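Local coordinates for molybdopterin biosynthesis Mog protein (Mycobacterium tuberculosis, PDB 2G4R) that probably takes part in molybdenum cofactor biosynthesis and carries a probable molybdopterin-binding domain, at residues T3-I8 with G62-I67; A86-V91 with G118-T123. All blocks are in the same frame, centred on the assembly; numbering follows the deposited sequence.

Overall arrangement
Both contacts belong to one mixed beta-sheet, and their centres lie about 13 Å apart. Contact 1 pairs the parallel strands 6-11 and 65-69 in the inner part of the sheet. Contact 2 lies at the antiparallel end, where the short edge strand 90-91, which follows helix 80-87, meets strand 117-120. Along the chain they come in series, 3-8 with 62-67 closing before 86-91 begins. Strand 123-128, which starts at the last residue of contact 2, is the sheet neighbour of 65-69 and bridges the two: Val63 O probably accepts a hydrogen bond from Thr123 OG1. Helix 49-60 packs on residues of both contacts, so the parallel and antiparallel parts share one helical cover within this probable molybdopterin-binding domain.

Contact 1 of 2, residues T3-I8 with G62-I67; sequences TRSARI and GVDVII
Ser5 and Asp64 interlock where two parallel beta-strands, 6-8 and 65-67, begin to pair within the mixed sheet. The strand axes approach to 4.8 Å and diverge by only 14°, the geometry of direct sheet neighbours. Three residue pairs follow in register, Ala6 with Val65, Arg7 with Ile66 and Ile8 with Ile67. The ladder begins with Ser5 O, which accepts Val65 N. Arg7 grips it through both its backbone polar atoms: its N donates to Val65 O at 3.0 Å, and its O receives Ile67 N at 2.9 Å in a nearly straight bond (168° at the hydrogen).

The packed part is the strand end of the contact. Ile8 and Ile67 share one face with Ala6 and Val65, and helix 24-34 covers the two isoleucines. Ala6 CB lies 3.4 Å from Val65 O and beside Val65 CB. On the other face Ile66 lies under helix 49-60, its CG2 3.8 Å from Arg7 O. Arg7 is on the Ile66 face, its extended side chain on Ala58 and Ala61 and also on Ser38 of a second subunit.

Toward the N-terminal ends the packing gives way to polar bonds and solvent. Arg4 and Gly62 are exposed, and Gly62 closes the preceding helix with a Schellman motif. Arg4 stays apart from the nearby carboxylate, its NE 4.7 Å from Asp64 OD2, so opposite charges are close but form no salt bridge.

Between these two regions Ser5 and Asp64 bond reciprocally. Ser5 N donates to Asp64 OD2 at 2.9 Å, on the anti side of the carboxylate. In return, the serine hydroxyl, placed between the backbone N and the carbonyl carbon (chi1 76°), accepts from Asp64 N, with OG 3.1 Å from that nitrogen.

Contact 2 of 2, residues A86-V91 with G118-T123; sequences AVLDYV and GVAGRT
The Tyr90 ring lies beside Val119, and the two side chains point the same way, Val119 CB approaching the ring obliquely at its hydroxyl end, 3.6 Å from CZ and 3.5 Å from OH. The second flat group, the Asp89 carboxylate, receives Gly121 N from above its plane, 46° out of it, at 2.8 Å from OD2.

Both residues belong to a classic beta bulge in an antiparallel pairing: Asp89 and Tyr90 both face Val119. Val119 O accepts from Asp89 N at 2.7 Å and, more straightly, from Tyr90 N at 3.3 Å, while Val119 N donates back to Tyr90 O. Through OD2, Asp89 also ties the start of the edge strand to the type II' turn from Ala120 to Thr123, in which Gly121 has positive phi. A water bridges Asp89 and Gly121, donating to both Asp89 OD2 and Gly121 O.

Inward, Ala120 CB packs on Val87 CG1 at 4.2 Å, and helix 49-60 covers both residues. Because Gly118 has no side chain, Val91 CA comes to 4.0 Å from Gly118 CA; Tyr90 O and Leu88 CD1, the latter 3.6 Å from Gly118 CA, fill the place where a CB would point.

Contact 1 of 2, residues T3-I8 with G62-I67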
ATOM      1  N   THR A   3     -12.210  -0.059  27.334  1.00 55.26           N
ATOM      2  CA  THR A   3     -12.686  -0.496  25.976  1.00 54.04           C
ATOM      3  C   THR A   3     -13.355   0.711  25.245  1.00 53.92           C
ATOM      4  O   THR A   3     -14.458   1.128  25.628  1.00 55.61           O
ATOM      5  CB  THR A   3     -13.668  -1.741  26.082  1.00 54.35           C
ATOM      6  OG1 THR A   3     -13.370  -2.583  27.214  1.00 52.40           O
ATOM      7  CG2 THR A   3     -13.543  -2.582  24.894  1.00 55.39           C
ATOM      8  N   ARG A   4     -12.682   1.297  24.239  1.00 52.93           N
ATOM      9  CA  ARG A   4     -13.237   2.445  23.455  1.00 50.97           C
ATOM     10  C   ARG A   4     -12.467   2.825  22.144  1.00 48.59           C
ATOM     11  O   ARG A   4     -13.128   3.027  21.120  1.00 48.71           O
ATOM     12  CB  ARG A   4     -13.401   3.697  24.351  1.00 51.85           C
ATOM     13  CG  ARG A   4     -13.491   5.062  23.595  1.00 54.02           C
ATOM     14  CD  ARG A   4     -12.632   6.163  24.220  1.00 55.36           C
ATOM     15  NE  ARG A   4     -13.031   6.424  25.600  1.00 65.31           N
ATOM     16  CZ  ARG A   4     -14.055   7.199  25.986  1.00 69.16           C
ATOM     17  NH1 ARG A   4     -14.829   7.840  25.106  1.00 68.18           N
ATOM     18  NH2 ARG A   4     -14.307   7.331  27.284  1.00 67.75           N
ATOM     19  N   SER A   5     -11.126   2.948  22.157  1.00 45.20           N
ATOM     20  CA  SER A   5     -10.357   3.369  20.934  1.00 43.28           C
ATOM     21  C   SER A   5      -9.247   2.423  20.476  1.00 40.44           C
ATOM     22  O   SER A   5      -8.484   1.900  21.291  1.00 38.54           O
ATOM     23  CB  SER A   5      -9.763   4.770  21.100  1.00 42.71           C
ATOM     24  OG  SER A   5      -8.627   4.781  21.946  1.00 46.62           O
ATOM     25  N   ALA A   6      -9.145   2.195  19.167  1.00 37.94           N
ATOM     26  CA  ALA A   6      -8.212   1.183  18.681  1.00 36.98           C
ATOM     27  C   ALA A   6      -7.727   1.483  17.273  1.00 36.09           C
ATOM     28  O   ALA A   6      -8.360   2.279  16.538  1.00 34.08           O
ATOM     29  CB  ALA A   6      -8.866  -0.259  18.755  1.00 36.78           C
ATOM     30  N   ARG A   7      -6.579   0.876  16.936  1.00 33.05           N
ATOM     31  CA  ARG A   7      -6.144   0.715  15.579  1.00 33.74           C
ATOM     32  C   ARG A   7      -5.764  -0.722  15.232  1.00 31.26           C
ATOM     33  O   ARG A   7      -5.319  -1.486  16.075  1.00 29.36           O
ATOM     34  CB  ARG A   7      -4.967   1.601  15.324  1.00 33.08           C
ATOM     35  CG  ARG A   7      -5.363   3.053  15.369  1.00 35.55           C
ATOM     36  CD  ARG A   7      -4.318   3.942  14.843  1.00 39.86           C
ATOM     37  NE  ARG A   7      -4.715   5.360  14.863  1.00 43.87           N
ATOM     38  CZ  ARG A   7      -3.885   6.353  14.546  1.00 47.50           C
ATOM     39  NH1 ARG A   7      -2.637   6.099  14.125  1.00 44.38           N
ATOM     40  NH2 ARG A   7      -4.303   7.616  14.639  1.00 49.55           N
ATOM     41  N   ILE A   8      -5.810  -0.991  13.927  1.00 31.22           N
ATOM     42  CA  ILE A   8      -5.497  -2.248  13.310  1.00 30.01           C
ATOM     43  C   ILE A   8      -4.411  -2.025  12.279  1.00 29.25           C
ATOM     44  O   ILE A   8      -4.523  -1.189  11.381  1.00 26.97           O
ATOM     45  CB  ILE A   8      -6.721  -2.829  12.563  1.00 30.79           C
ATOM     46  CG1 ILE A   8      -7.895  -3.025  13.511  1.00 28.47           C
ATOM     47  CG2 ILE A   8      -6.392  -4.189  11.940  1.00 30.71           C
ATOM     48  CD1 ILE A   8      -9.200  -3.333  12.746  1.00 31.23           C
ATOM     49  N   GLY A  62      -2.388   8.014  21.412  1.00 41.79           N
ATOM     50  CA  GLY A  62      -2.986   7.590  22.703  1.00 40.29           C
ATOM     51  C   GLY A  62      -4.151   6.615  22.604  1.00 39.64           C
ATOM     52  O   GLY A  62      -5.070   6.623  23.431  1.00 38.28           O
ATOM     53  N   VAL A  63      -4.147   5.767  21.579  1.00 38.73           N
ATOM     54  CA  VAL A  63      -5.180   4.767  21.427  1.00 37.03           C
ATOM     55  C   VAL A  63      -5.106   3.746  22.582  1.00 34.70           C
ATOM     56  O   VAL A  63      -4.044   3.478  23.077  1.00 34.52           O
ATOM     57  CB  VAL A  63      -5.049   4.090  20.025  1.00 38.34           C
ATOM     58  CG1 VAL A  63      -3.812   3.267  19.869  1.00 37.55           C
ATOM     59  CG2 VAL A  63      -6.173   3.240  19.777  1.00 41.31           C
ATOM     60  N   ASP A  64      -6.235   3.177  22.981  1.00 34.02           N
ATOM     61  CA  ASP A  64      -6.264   2.158  24.064  1.00 33.72           C
ATOM     62  C   ASP A  64      -5.629   0.821  23.614  1.00 31.95           C
ATOM     63  O   ASP A  64      -4.995   0.102  24.435  1.00 30.25           O
ATOM     64  CB  ASP A  64      -7.710   1.884  24.509  1.00 33.94           C
ATOM     65  CG  ASP A  64      -8.441   3.136  25.013  1.00 38.16           C
ATOM     66  OD1 ASP A  64      -7.866   3.909  25.795  1.00 38.33           O
ATOM     67  OD2 ASP A  64      -9.583   3.361  24.580  1.00 41.43           O
ATOM     68  N   VAL A  65      -5.824   0.465  22.333  1.00 29.61           N
ATOM     69  CA  VAL A  65      -5.408  -0.844  21.865  1.00 31.45           C
ATOM     70  C   VAL A  65      -4.950  -0.855  20.423  1.00 30.35           C
ATOM     71  O   VAL A  65      -5.595  -0.275  19.513  1.00 32.30           O
ATOM     72  CB  VAL A  65      -6.540  -1.949  21.999  1.00 31.44           C
ATOM     73  CG1 VAL A  65      -5.947  -3.317  21.743  1.00 34.69           C
ATOM     74  CG2 VAL A  65      -7.226  -1.929  23.354  1.00 36.71           C
ATOM     75  N   ILE A  66      -3.844  -1.507  20.182  1.00 28.72           N
ATOM     76  CA  ILE A  66      -3.421  -1.768  18.800  1.00 29.44           C
ATOM     77  C   ILE A  66      -3.337  -3.265  18.553  1.00 29.31           C
ATOM     78  O   ILE A  66      -2.634  -3.997  19.283  1.00 27.88           O
ATOM     79  CB  ILE A  66      -2.045  -1.106  18.435  1.00 27.30           C
ATOM     80  CG1 ILE A  66      -2.029   0.383  18.722  1.00 30.19           C
ATOM     81  CG2 ILE A  66      -1.655  -1.438  16.999  1.00 30.19           C
ATOM     82  CD1 ILE A  66      -0.637   0.931  18.923  1.00 30.64           C
ATOM     83  N   ILE A  67      -4.023  -3.699  17.499  1.00 28.18           N
ATOM     84  CA  ILE A  67      -4.025  -5.080  17.079  1.00 28.89           C
ATOM     85  C   ILE A  67      -3.300  -5.189  15.753  1.00 28.99           C
ATOM     86  O   ILE A  67      -3.665  -4.545  14.778  1.00 30.78           O
ATOM     87  CB  ILE A  67      -5.432  -5.685  17.087  1.00 27.82           C
ATOM     88  CG1 ILE A  67      -5.974  -5.670  18.535  1.00 27.15           C
ATOM     89  CG2 ILE A  67      -5.363  -7.156  16.624  1.00 27.44           C
ATOM     90  CD1 ILE A  67      -7.431  -6.154  18.711  1.00 31.01           C
TER

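Contact 2 of 2, residues A86-V91 with G118-T123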
ATOM      1  N   ALA A  86      10.441  -2.723  19.928  1.00 32.56           N
ATOM      2  CA  ALA A  86      11.115  -1.411  19.936  1.00 34.09           C
ATOM      3  C   ALA A  86      10.214  -0.328  20.491  1.00 35.15           C
ATOM      4  O   ALA A  86      10.675   0.531  21.214  1.00 37.06           O
ATOM      5  CB  ALA A  86      11.598  -1.014  18.502  1.00 34.19           C
ATOM      6  N   VAL A  87       8.933  -0.364  20.136  1.00 34.23           N
ATOM      7  CA  VAL A  87       7.958   0.604  20.599  1.00 33.60           C
ATOM      8  C   VAL A  87       7.503   0.356  22.041  1.00 33.25           C
ATOM      9  O   VAL A  87       7.178   1.286  22.768  1.00 32.02           O
ATOM     10  CB  VAL A  87       6.727   0.613  19.654  1.00 34.10           C
ATOM     11  CG1 VAL A  87       5.655   1.505  20.144  1.00 37.64           C
ATOM     12  CG2 VAL A  87       7.137   1.080  18.273  1.00 36.04           C
ATOM     13  N   LEU A  88       7.491  -0.903  22.465  1.00 33.05           N
ATOM     14  CA  LEU A  88       6.928  -1.274  23.777  1.00 32.50           C
ATOM     15  C   LEU A  88       7.765  -0.766  24.937  1.00 32.50           C
ATOM     16  O   LEU A  88       8.986  -0.711  24.826  1.00 33.29           O
ATOM     17  CB  LEU A  88       6.819  -2.795  23.884  1.00 30.70           C
ATOM     18  CG  LEU A  88       5.657  -3.430  23.114  1.00 27.89           C
ATOM     19  CD1 LEU A  88       5.582  -4.980  23.286  1.00 35.65           C
ATOM     20  CD2 LEU A  88       4.384  -2.831  23.542  1.00 27.77           C
ATOM     21  N   ASP A  89       7.101  -0.411  26.032  1.00 31.69           N
ATOM     22  CA  ASP A  89       7.779  -0.220  27.329  1.00 32.37           C
ATOM     23  C   ASP A  89       8.164  -1.592  27.887  1.00 33.48           C
ATOM     24  O   ASP A  89       9.306  -1.792  28.344  1.00 34.03           O
ATOM     25  CB  ASP A  89       6.876   0.523  28.332  1.00 32.34           C
ATOM     26  CG  ASP A  89       6.636   1.981  27.954  1.00 35.72           C
ATOM     27  OD1 ASP A  89       7.500   2.595  27.295  1.00 39.55           O
ATOM     28  OD2 ASP A  89       5.563   2.508  28.308  1.00 44.90           O
ATOM     29  N   TYR A  90       7.224  -2.552  27.834  1.00 30.65           N
ATOM     30  CA  TYR A  90       7.514  -3.912  28.223  1.00 30.92           C
ATOM     31  C   TYR A  90       6.583  -4.933  27.561  1.00 30.23           C
ATOM     32  O   TYR A  90       5.517  -4.565  27.048  1.00 29.13           O
ATOM     33  CB  TYR A  90       7.402  -4.051  29.740  1.00 32.08           C
ATOM     34  CG  TYR A  90       6.091  -3.557  30.293  1.00 32.09           C
ATOM     35  CD1 TYR A  90       4.954  -4.372  30.277  1.00 33.63           C
ATOM     36  CD2 TYR A  90       5.996  -2.293  30.856  1.00 40.08           C
ATOM     37  CE1 TYR A  90       3.753  -3.933  30.761  1.00 31.86           C
ATOM     38  CE2 TYR A  90       4.793  -1.833  31.361  1.00 39.18           C
ATOM     39  CZ  TYR A  90       3.683  -2.675  31.314  1.00 40.48           C
ATOM     40  OH  TYR A  90       2.501  -2.236  31.792  1.00 35.86           O
ATOM     41  N   VAL A  91       6.967  -6.204  27.644  1.00 30.90           N
ATOM     42  CA  VAL A  91       6.145  -7.319  27.107  1.00 30.53           C
ATOM     43  C   VAL A  91       5.250  -8.025  28.143  1.00 29.14           C
ATOM     44  O   VAL A  91       5.509  -8.035  29.356  1.00 28.81           O
ATOM     45  CB  VAL A  91       7.008  -8.411  26.393  1.00 31.37           C
ATOM     46  CG1 VAL A  91       7.747  -7.809  25.185  1.00 33.53           C
ATOM     47  CG2 VAL A  91       7.949  -9.032  27.360  1.00 35.02           C
ATOM     48  N   GLY A 118       2.326  -6.271  24.590  1.00 28.18           N
ATOM     49  CA  GLY A 118       2.876  -5.437  25.659  1.00 27.81           C
ATOM     50  C   GLY A 118       2.131  -4.161  25.834  1.00 28.22           C
ATOM     51  O   GLY A 118       1.054  -3.946  25.219  1.00 28.03           O
ATOM     52  N   VAL A 119       2.713  -3.292  26.661  1.00 28.84           N
ATOM     53  CA  VAL A 119       2.224  -1.947  26.870  1.00 29.38           C
ATOM     54  C   VAL A 119       3.299  -0.937  26.445  1.00 29.37           C
ATOM     55  O   VAL A 119       4.538  -1.149  26.634  1.00 28.73           O
ATOM     56  CB  VAL A 119       1.773  -1.715  28.359  1.00 30.34           C
ATOM     57  CG1 VAL A 119       1.349  -0.287  28.577  1.00 34.23           C
ATOM     58  CG2 VAL A 119       0.668  -2.673  28.783  1.00 30.81           C
ATOM     59  N   ALA A 120       2.819   0.110  25.772  1.00 30.24           N
ATOM     60  CA  ALA A 120       3.608   1.296  25.392  1.00 31.36           C
ATOM     61  C   ALA A 120       2.811   2.529  25.820  1.00 32.11           C
ATOM     62  O   ALA A 120       1.733   2.794  25.278  1.00 31.24           O
ATOM     63  CB  ALA A 120       3.832   1.319  23.893  1.00 32.24           C
ATOM     64  N   GLY A 121       3.341   3.297  26.766  1.00 33.45           N
ATOM     65  CA  GLY A 121       2.582   4.376  27.369  1.00 34.30           C
ATOM     66  C   GLY A 121       1.362   3.798  28.048  1.00 35.76           C
ATOM     67  O   GLY A 121       1.499   3.056  29.010  1.00 36.51           O
ATOM     68  N   ARG A 122       0.170   4.138  27.569  1.00 36.21           N
ATOM     69  CA  ARG A 122      -1.052   3.518  28.104  1.00 37.20           C
ATOM     70  C   ARG A 122      -1.803   2.735  26.998  1.00 35.97           C
ATOM     71  O   ARG A 122      -3.000   2.484  27.115  1.00 36.35           O
ATOM     72  CB  ARG A 122      -1.976   4.565  28.705  1.00 38.36           C
ATOM     73  CG  ARG A 122      -1.388   5.415  29.859  1.00 42.71           C
ATOM     74  CD  ARG A 122      -2.516   6.127  30.674  1.00 45.12           C
ATOM     75  NE  ARG A 122      -3.839   5.531  30.424  1.00 56.22           N
ATOM     76  CZ  ARG A 122      -4.907   5.649  31.205  1.00 56.09           C
ATOM     77  NH1 ARG A 122      -4.889   6.390  32.318  1.00 59.42           N
ATOM     78  NH2 ARG A 122      -6.028   5.018  30.840  1.00 59.54           N
ATOM     79  N   THR A 123      -1.070   2.340  25.955  1.00 33.53           N
ATOM     80  CA  THR A 123      -1.609   1.592  24.834  1.00 32.95           C
ATOM     81  C   THR A 123      -1.209   0.103  24.910  1.00 31.00           C
ATOM     82  O   THR A 123      -0.045  -0.251  25.102  1.00 29.70           O
ATOM     83  CB  THR A 123      -1.058   2.192  23.498  1.00 33.73           C
ATOM     84  OG1 THR A 123      -1.408   3.580  23.419  1.00 34.42           O
ATOM     85  CG2 THR A 123      -1.588   1.470  22.323  1.00 32.95           C
TER
HETATM   86  O   HOH W   1       3.885   1.934  30.389  1.00 45.14           O